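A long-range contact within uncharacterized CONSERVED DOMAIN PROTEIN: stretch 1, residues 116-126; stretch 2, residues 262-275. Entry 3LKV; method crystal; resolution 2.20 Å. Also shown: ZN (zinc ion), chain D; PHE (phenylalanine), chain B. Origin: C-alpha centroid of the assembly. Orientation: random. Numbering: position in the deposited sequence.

Stretch 1 116-126: NVTGLSDLSPV
Stretch 2, residues 262-275: EPGSLDVQVAKGSD

Two segments whose touching residues are at least 145 apart in sequence meet as neighbouring parallel strands. Together they bury 620 Å² of surface. The strand at 117-121 runs beside the short strand at 269-270. Leu-120 pairs with Gln-269 and Ser-121 with Val-270, and the CA atoms of Ser-121 and Val-270 lie 4.7 Å apart. Before the pairing, the 3-10 segment 263-265 lies near Asn-116. Beyond it the chains separate: CA of Pro-125 is 8.9 Å from CA of Ser-274.

Thr-118 has the largest area covered, 82 Å². Its backbone is nearly fully extended, with phi/psi -157/-179. Its CB points toward the second stretch, and chi1 is t (-169°). This setting brings OG1 to 2.7 Å from the carbonyl O of Leu-266, to which it donates a hydrogen bond. A side-chain hydroxyl thus ties the first strand to the loop ahead of the second. The methyl CG2 of Thr-118 packs 4.0 Å from CB of Pro-263.

Pro-263 has 61 Å² covered. Its phi/psi are -58/-36, its ring pucker is C-gamma endo, and its CB points toward the first stretch. Its CG lies 3.6 Å from O of Asn-116. Its carbonyl O comes within 3.3 Å of CB of Thr-118, and also accepts a backbone hydrogen bond from N of Leu-266 at 3.0 Å. That bond closes the turn which leads to the Leu-266 carbonyl used by Thr-118.

Gly-119 follows with phi/psi 148/-147. At these angles a CB would be jammed against the carbonyl O of Thr-118, so the conformation calls for glycine. Its O accepts a hydrogen bond from N of Gln-269 at 3.1 Å. The same O receives a CA-H...O contact from CA of Val-268 at 3.3 Å.

Ser-121, with 58 Å² covered, carries the backbone pairing forward. Its phi/psi are -103/140. Its N donates to O of Gln-269 at 2.8 Å, with an N-H...O angle of 174°. Its O accepts from N of Ala-271 at 2.8 Å, with an angle of 172°. Both bonds are therefore short and nearly straight. Ser-121 bonds to the residues before and after its partner Val-270, as expected for parallel strands. CA of Leu-120 adds a CA-H...O contact to O of Gln-269 at 3.4 Å.

The side chains of Ser-121 and Val-270 share one face of the sheet. Both have chi1 t, and OG of Ser-121 lies 4.4 Å from CG1 of Val-270. CB of Leu-123 approaches that same CG1 at 4.3 Å. N of Leu-123 makes a weak 3.2 Å hydrogen bond to OG of Ser-121. Leu-120 and Gln-269 occupy the other face. Leu-120 has chi1 -92°, between wells, and chi2 t; its CD2 reaches 3.5 Å from CB of Gln-269. Gln-269 has chi1 t and chi2 p, and its end leads away.

Bound groups flank the contact. OD2 of Asp-122 accepts a 2.8 Å hydrogen bond from N of the phenylalanine ligand, and OD2 of Asp-267 binds zinc ZN at 2.0 Å.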

ATOM      1  N   ASN A 116     -13.727  24.835   9.739  1.00 19.40           N
ATOM      2  CA  ASN A 116     -13.596  23.414   9.318  1.00 19.31           C
ATOM      3  C   ASN A 116     -12.174  22.833   9.336  1.00 18.18           C
ATOM      4  O   ASN A 116     -11.933  21.746   8.837  1.00 18.90           O
ATOM      5  CB  ASN A 116     -14.224  23.211   7.935  1.00 18.88           C
ATOM      6  CG  ASN A 116     -13.423  23.903   6.819  1.00 18.59           C
ATOM      7  OD1 ASN A 116     -13.021  25.056   6.937  1.00 19.00           O
ATOM      8  ND2 ASN A 116     -13.218  23.202   5.746  1.00 14.66           N
ATOM      9  N   VAL A 117     -11.236  23.549   9.930  1.00 18.46           N
ATOM     10  CA  VAL A 117      -9.819  23.225   9.847  1.00 17.59           C
ATOM     11  C   VAL A 117      -9.175  23.067  11.216  1.00 18.60           C
ATOM     12  O   VAL A 117      -9.412  23.870  12.123  1.00 18.54           O
ATOM     13  CB  VAL A 117      -9.032  24.351   9.105  1.00 17.22           C
ATOM     14  CG1 VAL A 117      -7.578  23.871   8.762  1.00 17.38           C
ATOM     15  CG2 VAL A 117      -9.762  24.783   7.832  1.00 16.81           C
ATOM     16  N   THR A 118      -8.366  22.023  11.350  1.00 18.63           N
ATOM     17  CA  THR A 118      -7.576  21.775  12.539  1.00 18.82           C
ATOM     18  C   THR A 118      -6.406  20.910  12.176  1.00 19.08           C
ATOM     19  O   THR A 118      -6.264  20.573  11.009  1.00 18.00           O
ATOM     20  CB  THR A 118      -8.370  21.094  13.674  1.00 19.00           C
ATOM     21  OG1 THR A 118      -7.569  21.143  14.881  1.00 19.75           O
ATOM     22  CG2 THR A 118      -8.692  19.695  13.336  1.00 16.23           C
ATOM     23  N   GLY A 119      -5.568  20.563  13.159  1.00 18.94           N
ATOM     24  CA  GLY A 119      -4.476  19.618  12.898  1.00 19.40           C
ATOM     25  C   GLY A 119      -3.199  19.808  13.692  1.00 19.27           C
ATOM     26  O   GLY A 119      -3.228  20.217  14.833  1.00 19.28           O
ATOM     27  N   LEU A 120      -2.080  19.501  13.077  1.00 20.89           N
ATOM     28  CA  LEU A 120      -0.801  19.396  13.774  1.00 22.34           C
ATOM     29  C   LEU A 120       0.286  20.225  13.085  1.00 22.15           C
ATOM     30  O   LEU A 120       0.494  20.144  11.863  1.00 21.30           O
ATOM     31  CB  LEU A 120      -0.368  17.950  13.834  1.00 23.01           C
ATOM     32  CG  LEU A 120      -0.744  17.095  15.045  1.00 31.79           C
ATOM     33  CD1 LEU A 120      -0.951  15.558  14.803  1.00 36.34           C
ATOM     34  CD2 LEU A 120       0.374  17.294  16.095  1.00 38.46           C
ATOM     35  N   SER A 121       0.999  20.990  13.898  1.00 22.20           N
ATOM     36  CA  SER A 121       2.116  21.775  13.443  1.00 23.42           C
ATOM     37  C   SER A 121       3.477  21.169  13.779  1.00 23.67           C
ATOM     38  O   SER A 121       3.669  20.672  14.911  1.00 23.87           O
ATOM     39  CB  SER A 121       2.042  23.169  14.073  1.00 22.76           C
ATOM     40  OG  SER A 121       3.247  23.864  13.789  1.00 25.95           O
ATOM     41  N   ASP A 122       4.429  21.260  12.834  1.00 24.18           N
ATOM     42  CA  ASP A 122       5.857  20.828  13.067  1.00 24.39           C
ATOM     43  C   ASP A 122       6.809  22.019  13.123  1.00 25.21           C
ATOM     44  O   ASP A 122       7.897  21.992  12.543  1.00 24.61           O
ATOM     45  CB  ASP A 122       6.374  19.816  12.034  1.00 23.65           C
ATOM     46  CG  ASP A 122       6.454  20.393  10.616  1.00 23.72           C
ATOM     47  OD1 ASP A 122       5.647  21.285  10.339  1.00 25.93           O
ATOM     48  OD2 ASP A 122       7.302  19.957   9.775  1.00 22.53           O
ATOM     49  N   LEU A 123       6.376  23.064  13.825  1.00 26.44           N
ATOM     50  CA  LEU A 123       7.123  24.309  13.914  1.00 26.75           C
ATOM     51  C   LEU A 123       8.529  24.017  14.422  1.00 26.71           C
ATOM     52  O   LEU A 123       8.637  23.447  15.452  1.00 27.24           O
ATOM     53  CB  LEU A 123       6.437  25.286  14.856  1.00 27.03           C
ATOM     54  CG  LEU A 123       7.252  26.575  15.086  1.00 29.83           C
ATOM     55  CD1 LEU A 123       7.458  27.295  13.758  1.00 25.96           C
ATOM     56  CD2 LEU A 123       6.589  27.512  16.113  1.00 33.36           C
ATOM     57  N   SER A 124       9.581  24.337  13.649  1.00 26.29           N
ATOM     58  CA  SER A 124      10.959  24.064  14.042  1.00 25.85           C
ATOM     59  C   SER A 124      11.408  24.965  15.181  1.00 25.47           C
ATOM     60  O   SER A 124      11.111  26.122  15.176  1.00 24.54           O
ATOM     61  CB  SER A 124      11.865  24.376  12.876  1.00 26.05           C
ATOM     62  OG  SER A 124      11.605  23.510  11.810  1.00 25.73           O
ATOM     63  N   PRO A 125      12.154  24.435  16.146  1.00 26.10           N
ATOM     64  CA  PRO A 125      12.785  25.321  17.135  1.00 26.05           C
ATOM     65  C   PRO A 125      14.070  25.942  16.546  1.00 26.15           C
ATOM     66  O   PRO A 125      15.207  25.487  16.802  1.00 25.02           O
ATOM     67  CB  PRO A 125      13.123  24.358  18.281  1.00 26.13           C
ATOM     68  CG  PRO A 125      13.435  23.042  17.549  1.00 27.34           C
ATOM     69  CD  PRO A 125      12.640  23.041  16.249  1.00 25.94           C
ATOM     70  N   VAL A 126      13.888  26.978  15.749  1.00 25.90           N
ATOM     71  CA  VAL A 126      15.005  27.574  15.013  1.00 25.77           C
ATOM     72  C   VAL A 126      16.121  28.081  15.989  1.00 26.63           C
ATOM     73  O   VAL A 126      17.301  27.828  15.772  1.00 24.83           O
ATOM     74  CB  VAL A 126      14.461  28.685  14.080  1.00 25.98           C
ATOM     75  CG1 VAL A 126      15.588  29.505  13.390  1.00 23.59           C
ATOM     76  CG2 VAL A 126      13.477  28.057  13.079  1.00 23.99           C
ATOM     77  N   GLU A 262     -16.573  18.341  15.833  1.00 17.50           N
ATOM     78  CA  GLU A 262     -16.306  19.464  14.926  1.00 18.44           C
ATOM     79  C   GLU A 262     -14.785  19.725  14.917  1.00 18.08           C
ATOM     80  O   GLU A 262     -14.153  19.871  15.991  1.00 17.97           O
ATOM     81  CB  GLU A 262     -16.987  20.732  15.432  1.00 19.96           C
ATOM     82  CG  GLU A 262     -18.512  20.725  15.376  1.00 22.39           C
ATOM     83  CD  GLU A 262     -19.000  20.993  13.990  1.00 22.56           C
ATOM     84  OE1 GLU A 262     -18.136  21.164  13.066  1.00 27.14           O
ATOM     85  OE2 GLU A 262     -20.236  21.067  13.831  1.00 24.94           O
ATOM     86  N   PRO A 263     -14.190  19.797  13.738  1.00 17.64           N
ATOM     87  CA  PRO A 263     -12.737  20.092  13.656  1.00 17.48           C
ATOM     88  C   PRO A 263     -12.394  21.426  14.314  1.00 17.90           C
ATOM     89  O   PRO A 263     -11.374  21.542  14.982  1.00 18.18           O
ATOM     90  CB  PRO A 263     -12.463  20.150  12.174  1.00 16.83           C
ATOM     91  CG  PRO A 263     -13.837  20.358  11.516  1.00 18.63           C
ATOM     92  CD  PRO A 263     -14.816  19.666  12.410  1.00 17.50           C
ATOM     93  N   GLY A 264     -13.267  22.413  14.206  1.00 17.91           N
ATOM     94  CA  GLY A 264     -12.953  23.714  14.805  1.00 18.39           C
ATOM     95  C   GLY A 264     -12.884  23.712  16.344  1.00 18.71           C
ATOM     96  O   GLY A 264     -12.433  24.686  16.936  1.00 16.84           O
ATOM     97  N   SER A 265     -13.349  22.628  16.977  1.00 19.30           N
ATOM     98  CA  SER A 265     -13.394  22.537  18.420  1.00 19.91           C
ATOM     99  C   SER A 265     -12.166  21.791  18.865  1.00 19.42           C
ATOM    100  O   SER A 265     -12.006  21.575  20.029  1.00 18.00           O
ATOM    101  CB  SER A 265     -14.642  21.775  18.915  1.00 20.69           C
ATOM    102  OG  SER A 265     -14.453  20.328  18.746  1.00 25.67           O
ATOM    103  N   LEU A 266     -11.304  21.378  17.933  1.00 18.73           N
ATOM    104  CA  LEU A 266     -10.091  20.679  18.327  1.00 18.28           C
ATOM    105  C   LEU A 266      -8.899  21.627  18.221  1.00 17.47           C
ATOM    106  O   LEU A 266      -8.617  22.167  17.140  1.00 18.28           O
ATOM    107  CB  LEU A 266      -9.870  19.459  17.471  1.00 17.31           C
ATOM    108  CG  LEU A 266     -10.962  18.397  17.464  1.00 19.45           C
ATOM    109  CD1 LEU A 266     -10.675  17.324  16.450  1.00 17.52           C
ATOM    110  CD2 LEU A 266     -11.164  17.729  18.850  1.00 15.67           C
ATOM    111  N   ASP A 267      -8.213  21.839  19.338  1.00 16.70           N
ATOM    112  CA  ASP A 267      -7.021  22.673  19.341  1.00 16.98           C
ATOM    113  C   ASP A 267      -5.919  22.120  18.428  1.00 16.45           C
ATOM    114  O   ASP A 267      -5.707  20.918  18.347  1.00 16.15           O
ATOM    115  CB  ASP A 267      -6.415  22.855  20.747  1.00 16.60           C
ATOM    116  CG  ASP A 267      -7.360  23.452  21.738  1.00 16.71           C
ATOM    117  OD1 ASP A 267      -8.323  24.206  21.331  1.00 14.84           O
ATOM    118  OD2 ASP A 267      -7.140  23.148  22.975  1.00 17.94           O
ATOM    119  N   VAL A 268      -5.192  23.014  17.786  1.00 16.80           N
ATOM    120  CA  VAL A 268      -4.060  22.636  16.972  1.00 17.33           C
ATOM    121  C   VAL A 268      -2.895  22.222  17.892  1.00 19.20           C
ATOM    122  O   VAL A 268      -2.529  22.921  18.799  1.00 19.44           O
ATOM    123  CB  VAL A 268      -3.643  23.791  16.051  1.00 17.73           C
ATOM    124  CG1 VAL A 268      -2.233  23.523  15.390  1.00 16.69           C
ATOM    125  CG2 VAL A 268      -4.678  24.016  15.025  1.00 14.49           C
ATOM    126  N   GLN A 269      -2.283  21.094  17.626  1.00 21.12           N
ATOM    127  CA  GLN A 269      -1.207  20.623  18.452  1.00 23.75           C
ATOM    128  C   GLN A 269       0.133  21.001  17.832  1.00 24.09           C
ATOM    129  O   GLN A 269       0.307  20.905  16.618  1.00 22.69           O
ATOM    130  CB  GLN A 269      -1.320  19.108  18.516  1.00 25.85           C
ATOM    131  CG  GLN A 269      -0.329  18.435  19.410  1.00 30.67           C
ATOM    132  CD  GLN A 269      -0.762  18.572  20.848  1.00 37.92           C
ATOM    133  OE1 GLN A 269      -1.954  18.377  21.163  1.00 39.05           O
ATOM    134  NE2 GLN A 269       0.189  18.953  21.729  1.00 39.49           N
ATOM    135  N   VAL A 270       1.086  21.418  18.659  1.00 24.97           N
ATOM    136  CA  VAL A 270       2.422  21.714  18.163  1.00 26.82           C
ATOM    137  C   VAL A 270       3.354  20.568  18.531  1.00 27.66           C
ATOM    138  O   VAL A 270       3.379  20.172  19.665  1.00 27.72           O
ATOM    139  CB  VAL A 270       2.918  23.079  18.715  1.00 28.01           C
ATOM    140  CG1 VAL A 270       4.272  23.427  18.093  1.00 27.32           C
ATOM    141  CG2 VAL A 270       1.864  24.210  18.408  1.00 27.99           C
ATOM    142  N   ALA A 271       4.074  19.993  17.578  1.00 29.24           N
ATOM    143  CA  ALA A 271       5.009  18.907  17.878  1.00 30.82           C
ATOM    144  C   ALA A 271       6.083  19.332  18.892  1.00 33.22           C
ATOM    145  O   ALA A 271       6.472  20.500  18.955  1.00 32.57           O
ATOM    146  CB  ALA A 271       5.679  18.406  16.641  1.00 29.98           C
ATOM    147  N   LYS A 272       6.542  18.367  19.693  1.00 36.29           N
ATOM    148  CA  LYS A 272       7.625  18.604  20.691  1.00 38.81           C
ATOM    149  C   LYS A 272       8.642  17.454  20.681  1.00 38.88           C
ATOM    150  O   LYS A 272       8.376  16.378  20.143  1.00 39.15           O
ATOM    151  CB  LYS A 272       7.047  18.751  22.097  1.00 39.86           C
ATOM    152  CG  LYS A 272       5.976  19.854  22.269  1.00 43.79           C
ATOM    153  CD  LYS A 272       6.559  21.301  22.224  1.00 48.57           C
ATOM    154  CE  LYS A 272       5.409  22.383  22.283  1.00 50.97           C
ATOM    155  NZ  LYS A 272       5.886  23.798  22.250  1.00 50.72           N
ATOM    156  N   GLY A 273       9.816  17.695  21.255  1.00 39.40           N
ATOM    157  CA  GLY A 273      10.832  16.642  21.380  1.00 38.95           C
ATOM    158  C   GLY A 273      11.442  16.256  20.046  1.00 38.66           C
ATOM    159  O   GLY A 273      10.878  15.478  19.280  1.00 39.29           O
ATOM    160  N   SER A 274      12.604  16.808  19.763  1.00 38.02           N
ATOM    161  CA  SER A 274      13.282  16.524  18.523  1.00 37.55           C
ATOM    162  C   SER A 274      14.416  15.575  18.854  1.00 36.44           C
ATOM    163  O   SER A 274      14.900  15.592  19.960  1.00 36.03           O
ATOM    164  CB  SER A 274      13.802  17.834  17.925  1.00 37.96           C
ATOM    165  OG  SER A 274      12.787  18.841  17.901  1.00 38.57           O
ATOM    166  N   ASP A 275      14.846  14.733  17.920  1.00 35.23           N
ATOM    167  CA  ASP A 275      15.986  13.849  18.208  1.00 34.33           C
ATOM    168  C   ASP A 275      17.251  14.433  17.599  1.00 32.88           C
ATOM    169  O   ASP A 275      17.280  14.793  16.423  1.00 32.49           O
ATOM    170  CB  ASP A 275      15.758  12.433  17.680  1.00 34.75           C
ATOM    171  CG  ASP A 275      14.505  11.781  18.266  1.00 37.67           C
ATOM    172  OD1 ASP A 275      14.435  11.688  19.510  1.00 38.98           O
ATOM    173  OD2 ASP A 275      13.593  11.407  17.486  1.00 41.99           O
TER
HETATM  174 ZN    ZN D 402      -8.263  24.296  24.140  1.00 35.67          ZN
HETATM  175  N   PHE B 601       6.561  21.621   7.675  1.00 25.13           N
HETATM  176  CA  PHE B 601       6.637  21.609   6.159  1.00 25.84           C
HETATM  177  C   PHE B 601       5.432  22.410   5.596  1.00 26.17           C
HETATM  178  O   PHE B 601       4.851  23.212   6.385  1.00 26.52           O
HETATM  179  CB  PHE B 601       6.723  20.182   5.598  1.00 24.95           C
HETATM  180  CG  PHE B 601       8.108  19.558   5.745  1.00 29.64           C
HETATM  181  CD1 PHE B 601       9.175  19.993   4.938  1.00 31.16           C
HETATM  182  CD2 PHE B 601       8.354  18.578   6.681  1.00 29.40           C
HETATM  183  CE1 PHE B 601      10.420  19.471   5.080  1.00 34.33           C
HETATM  184  CE2 PHE B 601       9.598  18.041   6.823  1.00 29.61           C
HETATM  185  CZ  PHE B 601      10.650  18.472   6.043  1.00 31.20           C
HETATM  186  OXT PHE B 601       5.035  22.331   4.412  1.00 26.45           O